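Local coordinates for protein tumor necrosis factor ligand superfamily member 9 (Mus musculus, PDB 6MKB) that acts as a membrane-anchored cytokine of the tumour necrosis factor family, binding the receptor TNFRSF9 (4-1BB) and inducing proliferation of activated T cells, at residues L64-S69 and V83-Q88; A19-T24 and V133-Y138. All coordinates share one frame; numbering follows the deposited sequence.

How the interactions relate
Both contacts belong to the extracellular TNF homology domain, with centres about 9 Å apart. Along the chain the segments run 19-24, 64-69, 83-88 and 133-138, so the outermost pair forms interaction 2 and the inner pair interaction 1. Strands 80-90 and 129-140 are antiparallel neighbours, joined by probable backbone hydrogen bonds from S84 to R136 and from V86 to G134. Interaction 1 takes one face of this pair into the hydrophobic interior, against strand 58-70; interaction 2 adds the loop leading into strand 24-29 at the far edge of strand 129-140. L21 touches L68 and V83, tying the glycan-bearing loop to the core of the sandwich.

Interaction 1. Residues L64-S69 and V83-Q88; sequences LELKLS and VSLVLQ. With NA (sodium ion), chain O.
L68 and V83 meet tip to tip, L68 CD1 lying 3.8 Å from V83 CG2, while the neighbouring leucines cross rather than point at one another. L66 has CG anti to its backbone N (chi1 179°), which carries its branches obliquely across L85: L66 CB is 3.7 Å from L85 CD1, and L66 CD1 rests against L85 CG and CD2. The same residue crosses V83 at about a right angle, its CD2 reaching V83 CG1 at 4.2 Å. L64 approaches L85 obliquely, and its CD1 sits between L85 CB and L87 CB. No hydrogen bond links the segments, because they lie in opposing layers of the TNF jelly-roll sandwich, with the axes of 64-69 and 83-88 passing 8.3 Å apart and running 154° apart. L64, L66, L68, V83 and L85 turn inward, where aliphatic groups suit the interior; E65, K67 and S84 turn away, as does V86, whose side chain packs on R136. S84 OG is hydrogen-bonded to T102 OG1, and E65 packs on S120 of the second subunit. Beyond the apolar layer a sodium ion is held by K67 O at 2.8 Å and S69 OG at 2.7 Å, with N155 O as a further ligand; the short hydroxyl side chain of S69 suits this reach.

Interaction 2. Residues A19-T24 and V133-Y138; sequences ASLCNT and VGLRAY. With NAG (2-acetamido-2-deoxy-beta-D-glucopyranose), chain F; NAG (2-acetamido-2-deoxy-beta-D-glucopyranose), chain C.
The carbonyl oxygen L135 O is gripped by two N-H donors and one C-H. T24 N approaches at 3.2 Å from L135 O in the carbonyl plane; R136 NE bonds to L135 O at 2.8 Å from well above that plane, its side chain bent back at chi2 and chi3; and N23 CA adds a CA-H...O contact to the same oxygen. The fold-back places the R136 guanidinium with N23 CB over one face and T24 O near its edge. In return L135 N donates to T24 O at 2.8 Å, nearly along the C=O axis. T24 and L135 are thus an antiparallel hydrogen-bonded pair, where strand 24-29 starts to pair with strand 129-140 in the TNF jelly roll. One step along, the N23 amide extends the pairing with its side chain: OD1 accepts A137 N at 2.9 Å, which helps fix the amide's rotation, while ND2 carries the N-linked glycan. The first sugar, NAG (chain F), donates from N2 to A137 O at 3.1 Å. The second, NAG (chain C), lies over one face of the Y138 ring, with C2 offset toward the rim, so the flat aromatic side chain gives the sugar a surface to rest on. On the inward side L21 CD2 meets L135 CD2 at 3.8 Å, the side chains crossing at about a right angle, and the small methyl of A137 packs against L21 CB.

Interaction 1. Residues L64-S69 and V83-Q88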
loop_
_atom_site.group_PDB
_atom_site.type_symbol
_atom_site.label_atom_id
_atom_site.label_comp_id
_atom_site.label_asym_id
_atom_site.label_seq_id
_atom_site.Cartn_x
_atom_site.Cartn_y
_atom_site.Cartn_z
ATOM N N LEU B 64 4.245 -4.333 -1.165
ATOM C CA LEU B 64 4.896 -4.045 -2.433
ATOM C C LEU B 64 4.560 -2.639 -2.827
ATOM O O LEU B 64 3.400 -2.232 -2.716
ATOM C CB LEU B 64 4.445 -4.991 -3.542
ATOM C CG LEU B 64 4.802 -6.471 -3.422
ATOM C CD1 LEU B 64 4.011 -7.308 -4.474
ATOM C CD2 LEU B 64 6.309 -6.695 -3.594
ATOM N N GLU B 65 5.565 -1.893 -3.305
ATOM C CA GLU B 65 5.344 -0.554 -3.820
ATOM C C GLU B 65 6.109 -0.387 -5.128
ATOM O O GLU B 65 7.332 -0.402 -5.122
ATOM C CB GLU B 65 5.733 0.511 -2.807
ATOM C CG GLU B 65 5.366 1.897 -3.309
ATOM C CD GLU B 65 5.438 2.993 -2.275
ATOM O OE1 GLU B 65 5.185 4.158 -2.655
ATOM O OE2 GLU B 65 5.750 2.699 -1.097
ATOM N N LEU B 66 5.376 -0.325 -6.242
ATOM C CA LEU B 66 5.916 -0.163 -7.574
ATOM C C LEU B 66 6.031 1.301 -7.910
ATOM O O LEU B 66 5.047 2.041 -7.811
ATOM C CB LEU B 66 5.037 -0.865 -8.620
ATOM C CG LEU B 66 5.469 -0.754 -10.105
ATOM C CD1 LEU B 66 6.851 -1.388 -10.341
ATOM C CD2 LEU B 66 4.449 -1.428 -11.020
ATOM N N LYS B 67 7.241 1.715 -8.306
ATOM C CA LYS B 67 7.497 3.076 -8.755
ATOM C C LYS B 67 8.056 2.978 -10.169
ATOM O O LYS B 67 9.202 2.577 -10.347
ATOM C CB LYS B 67 8.392 3.858 -7.787
ATOM C CG LYS B 67 7.723 4.114 -6.441
ATOM C CD LYS B 67 8.472 5.185 -5.681
ATOM C CE LYS B 67 7.952 5.355 -4.280
ATOM N NZ LYS B 67 8.822 6.257 -3.487
ATOM N N LEU B 68 7.187 3.203 -11.168
ATOM C CA LEU B 68 7.539 3.162 -12.586
ATOM C C LEU B 68 7.900 4.520 -13.049
ATOM O O LEU B 68 7.038 5.402 -13.053
ATOM C CB LEU B 68 6.357 2.669 -13.444
ATOM C CG LEU B 68 6.114 1.222 -13.682
ATOM C CD1 LEU B 68 5.020 1.095 -14.713
ATOM C CD2 LEU B 68 7.367 0.513 -14.161
ATOM N N SER B 69 9.133 4.696 -13.486
ATOM C CA SER B 69 9.615 5.980 -13.982
ATOM C C SER B 69 9.617 6.002 -15.504
ATOM O O SER B 69 10.210 5.104 -16.113
ATOM C CB SER B 69 11.010 6.265 -13.449
ATOM O OG SER B 69 10.984 6.426 -12.041
ATOM N N VAL B 83 1.853 -3.616 -16.261
ATOM C CA VAL B 83 3.091 -3.888 -15.523
ATOM C C VAL B 83 2.684 -4.442 -14.160
ATOM O O VAL B 83 1.794 -3.897 -13.503
ATOM C CB VAL B 83 4.050 -2.678 -15.411
ATOM C CG1 VAL B 83 5.374 -3.094 -14.761
ATOM C CG2 VAL B 83 4.302 -2.048 -16.778
ATOM N N SER B 84 3.335 -5.525 -13.745
ATOM C CA SER B 84 3.062 -6.242 -12.518
ATOM C C SER B 84 4.289 -6.493 -11.662
ATOM O O SER B 84 5.376 -6.733 -12.188
ATOM C CB SER B 84 2.477 -7.596 -12.877
ATOM O OG SER B 84 1.129 -7.703 -12.478
ATOM N N LEU B 85 4.089 -6.496 -10.328
ATOM C CA LEU B 85 5.018 -6.951 -9.285
ATOM C C LEU B 85 4.352 -8.178 -8.709
ATOM O O LEU B 85 3.250 -8.064 -8.160
ATOM C CB LEU B 85 5.307 -5.902 -8.205
ATOM C CG LEU B 85 6.195 -4.694 -8.538
ATOM C CD1 LEU B 85 6.549 -3.973 -7.268
ATOM C CD2 LEU B 85 7.477 -5.089 -9.295
ATOM N N VAL B 86 4.927 -9.360 -8.957
ATOM C CA VAL B 86 4.330 -10.625 -8.536
ATOM C C VAL B 86 5.091 -11.182 -7.344
ATOM O O VAL B 86 6.279 -11.454 -7.463
ATOM C CB VAL B 86 4.276 -11.646 -9.718
ATOM C CG1 VAL B 86 3.623 -12.955 -9.289
ATOM C CG2 VAL B 86 3.555 -11.067 -10.944
ATOM N N LEU B 87 4.404 -11.354 -6.195
ATOM C CA LEU B 87 5.005 -11.921 -4.984
ATOM C C LEU B 87 5.110 -13.416 -5.158
ATOM O O LEU B 87 4.095 -14.059 -5.317
ATOM C CB LEU B 87 4.197 -11.569 -3.711
ATOM C CG LEU B 87 4.796 -12.076 -2.359
ATOM C CD1 LEU B 87 6.108 -11.394 -2.018
ATOM C CD2 LEU B 87 3.823 -11.897 -1.234
ATOM N N GLN B 88 6.338 -13.957 -5.164
ATOM C CA GLN B 88 6.640 -15.379 -5.350
ATOM C C GLN B 88 7.006 -16.001 -3.999
ATOM O O GLN B 88 8.074 -15.725 -3.465
ATOM C CB GLN B 88 7.768 -15.545 -6.380
ATOM C CG GLN B 88 7.455 -14.918 -7.759
ATOM C CD GLN B 88 8.673 -14.689 -8.635
ATOM O OE1 GLN B 88 9.841 -14.716 -8.193
ATOM N NE2 GLN B 88 8.423 -14.457 -9.911
HETATM NA NA NA O . 11.429 4.203 -10.594
#

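Interaction 2. Residues A19-T24 and V133-Y138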
loop_
_atom_site.group_PDB
_atom_site.type_symbol
_atom_site.label_atom_id
_atom_site.label_comp_id
_atom_site.label_asym_id
_atom_site.label_seq_id
_atom_site.Cartn_x
_atom_site.Cartn_y
_atom_site.Cartn_z
ATOM N N ALA B 19 16.944 -0.613 -16.003
ATOM C CA ALA B 19 16.950 0.381 -17.096
ATOM C C ALA B 19 15.759 0.284 -18.057
ATOM O O ALA B 19 15.407 1.277 -18.697
ATOM C CB ALA B 19 18.250 0.275 -17.887
ATOM N N SER B 20 15.174 -0.904 -18.179
ATOM C CA SER B 20 14.024 -1.193 -19.045
ATOM C C SER B 20 13.220 -2.311 -18.421
ATOM O O SER B 20 13.709 -2.952 -17.487
ATOM C CB SER B 20 14.486 -1.570 -20.453
ATOM O OG SER B 20 15.180 -2.808 -20.465
ATOM N N LEU B 21 11.998 -2.550 -18.909
ATOM C CA LEU B 21 11.181 -3.597 -18.319
ATOM C C LEU B 21 11.309 -4.913 -19.070
ATOM O O LEU B 21 11.476 -4.951 -20.285
ATOM C CB LEU B 21 9.705 -3.177 -18.215
ATOM C CG LEU B 21 9.370 -1.922 -17.412
ATOM C CD1 LEU B 21 7.879 -1.678 -17.399
ATOM C CD2 LEU B 21 9.956 -1.958 -15.984
ATOM N N CYS B 22 11.255 -5.995 -18.320
ATOM C CA CYS B 22 11.320 -7.363 -18.810
ATOM C C CYS B 22 10.778 -8.293 -17.721
ATOM O O CYS B 22 10.588 -7.870 -16.568
ATOM C CB CYS B 22 12.750 -7.730 -19.208
ATOM S SG CYS B 22 13.942 -7.635 -17.845
ATOM N N ASN B 23 10.542 -9.557 -18.094
ATOM C CA ASN B 23 10.056 -10.581 -17.179
ATOM C C ASN B 23 11.272 -11.205 -16.512
ATOM O O ASN B 23 12.053 -11.883 -17.180
ATOM C CB ASN B 23 9.157 -11.600 -17.915
ATOM C CG ASN B 23 7.896 -10.998 -18.492
ATOM O OD1 ASN B 23 7.437 -9.923 -18.100
ATOM N ND2 ASN B 23 7.314 -11.684 -19.444
ATOM N N THR B 24 11.474 -10.904 -15.210
ATOM C CA THR B 24 12.636 -11.331 -14.409
ATOM C C THR B 24 12.342 -11.288 -12.892
ATOM O O THR B 24 11.384 -10.650 -12.458
ATOM C CB THR B 24 13.851 -10.390 -14.728
ATOM O OG1 THR B 24 15.045 -10.900 -14.129
ATOM C CG2 THR B 24 13.633 -8.933 -14.262
ATOM N N VAL B 133 10.343 -11.450 -5.615
ATOM C CA VAL B 133 9.406 -10.622 -6.371
ATOM C C VAL B 133 9.787 -10.633 -7.846
ATOM O O VAL B 133 10.917 -10.287 -8.212
ATOM C CB VAL B 133 9.349 -9.170 -5.810
ATOM C CG1 VAL B 133 8.351 -8.293 -6.590
ATOM C CG2 VAL B 133 9.019 -9.175 -4.317
ATOM N N GLY B 134 8.828 -10.992 -8.675
ATOM C CA GLY B 134 9.005 -10.993 -10.114
ATOM C C GLY B 134 8.403 -9.771 -10.768
ATOM O O GLY B 134 7.291 -9.349 -10.439
ATOM N N LEU B 135 9.162 -9.165 -11.666
ATOM C CA LEU B 135 8.667 -8.083 -12.489
ATOM C C LEU B 135 8.011 -8.736 -13.741
ATOM O O LEU B 135 8.628 -9.590 -14.368
ATOM C CB LEU B 135 9.817 -7.121 -12.853
ATOM C CG LEU B 135 9.498 -6.013 -13.900
ATOM C CD1 LEU B 135 8.514 -4.963 -13.350
ATOM C CD2 LEU B 135 10.774 -5.369 -14.406
ATOM N N ARG B 136 6.757 -8.391 -14.047
ATOM C CA ARG B 136 6.037 -8.873 -15.236
ATOM C C ARG B 136 5.525 -7.680 -16.037
ATOM O O ARG B 136 5.110 -6.680 -15.451
ATOM C CB ARG B 136 4.853 -9.818 -14.886
ATOM C CG ARG B 136 5.211 -11.211 -14.342
ATOM C CD ARG B 136 6.325 -11.882 -15.122
ATOM N NE ARG B 136 7.471 -12.087 -14.231
ATOM C CZ ARG B 136 7.957 -13.272 -13.896
ATOM N NH1 ARG B 136 7.462 -14.378 -14.439
ATOM N NH2 ARG B 136 8.999 -13.360 -13.079
ATOM N N ALA B 137 5.568 -7.765 -17.375
ATOM C CA ALA B 137 5.090 -6.680 -18.226
ATOM C C ALA B 137 4.778 -7.147 -19.652
ATOM O O ALA B 137 5.520 -7.930 -20.237
ATOM C CB ALA B 137 6.111 -5.539 -18.265
ATOM N N TYR B 138 3.662 -6.664 -20.187
ATOM C CA TYR B 138 3.252 -6.813 -21.565
ATOM C C TYR B 138 3.000 -5.403 -22.086
ATOM O O TYR B 138 2.033 -4.765 -21.668
ATOM C CB TYR B 138 2.027 -7.725 -21.740
ATOM C CG TYR B 138 1.500 -7.724 -23.164
ATOM C CD1 TYR B 138 2.330 -8.047 -24.239
ATOM C CD2 TYR B 138 0.184 -7.363 -23.442
ATOM C CE1 TYR B 138 1.864 -8.008 -25.551
ATOM C CE2 TYR B 138 -0.304 -7.357 -24.749
ATOM C CZ TYR B 138 0.539 -7.690 -25.802
ATOM O OH TYR B 138 0.076 -7.691 -27.100
HETATM C C1 NAG F . 6.115 -11.250 -20.099
HETATM C C2 NAG F . 6.325 -11.111 -21.606
HETATM C C3 NAG F . 4.990 -10.766 -22.267
HETATM C C4 NAG F . 3.847 -11.699 -21.853
HETATM C C5 NAG F . 3.795 -11.861 -20.337
HETATM C C6 NAG F . 2.794 -12.920 -19.892
HETATM C C7 NAG F . 8.368 -9.995 -22.469
HETATM C C8 NAG F . 9.242 -8.824 -22.157
HETATM N N2 NAG F . 7.207 -9.989 -21.827
HETATM O O3 NAG F . 5.149 -10.747 -23.695
HETATM O O4 NAG F . 2.601 -11.174 -22.318
HETATM O O5 NAG F . 5.088 -12.213 -19.822
HETATM O O6 NAG F . 2.531 -12.677 -18.508
HETATM O O7 NAG F . 8.724 -10.843 -23.265
HETATM C C1 NAG C . 1.969 -11.820 -23.417
HETATM C C2 NAG C . 0.487 -11.437 -23.378
HETATM C C3 NAG C . -0.241 -11.852 -24.666
HETATM C C4 NAG C . 0.490 -11.385 -25.928
HETATM C C5 NAG C . 1.967 -11.806 -25.883
HETATM C C6 NAG C . 2.776 -11.189 -27.023
HETATM C C7 NAG C . -0.816 -11.295 -21.289
HETATM C C8 NAG C . -1.294 -12.088 -20.106
HETATM N N2 NAG C . -0.136 -12.002 -22.192
HETATM O O3 NAG C . -1.569 -11.318 -24.674
HETATM O O4 NAG C . -0.175 -11.922 -27.085
HETATM O O5 NAG C . 2.576 -11.402 -24.650
HETATM O O6 NAG C . 4.168 -11.323 -26.741
HETATM O O7 NAG C . -1.059 -10.101 -21.397
#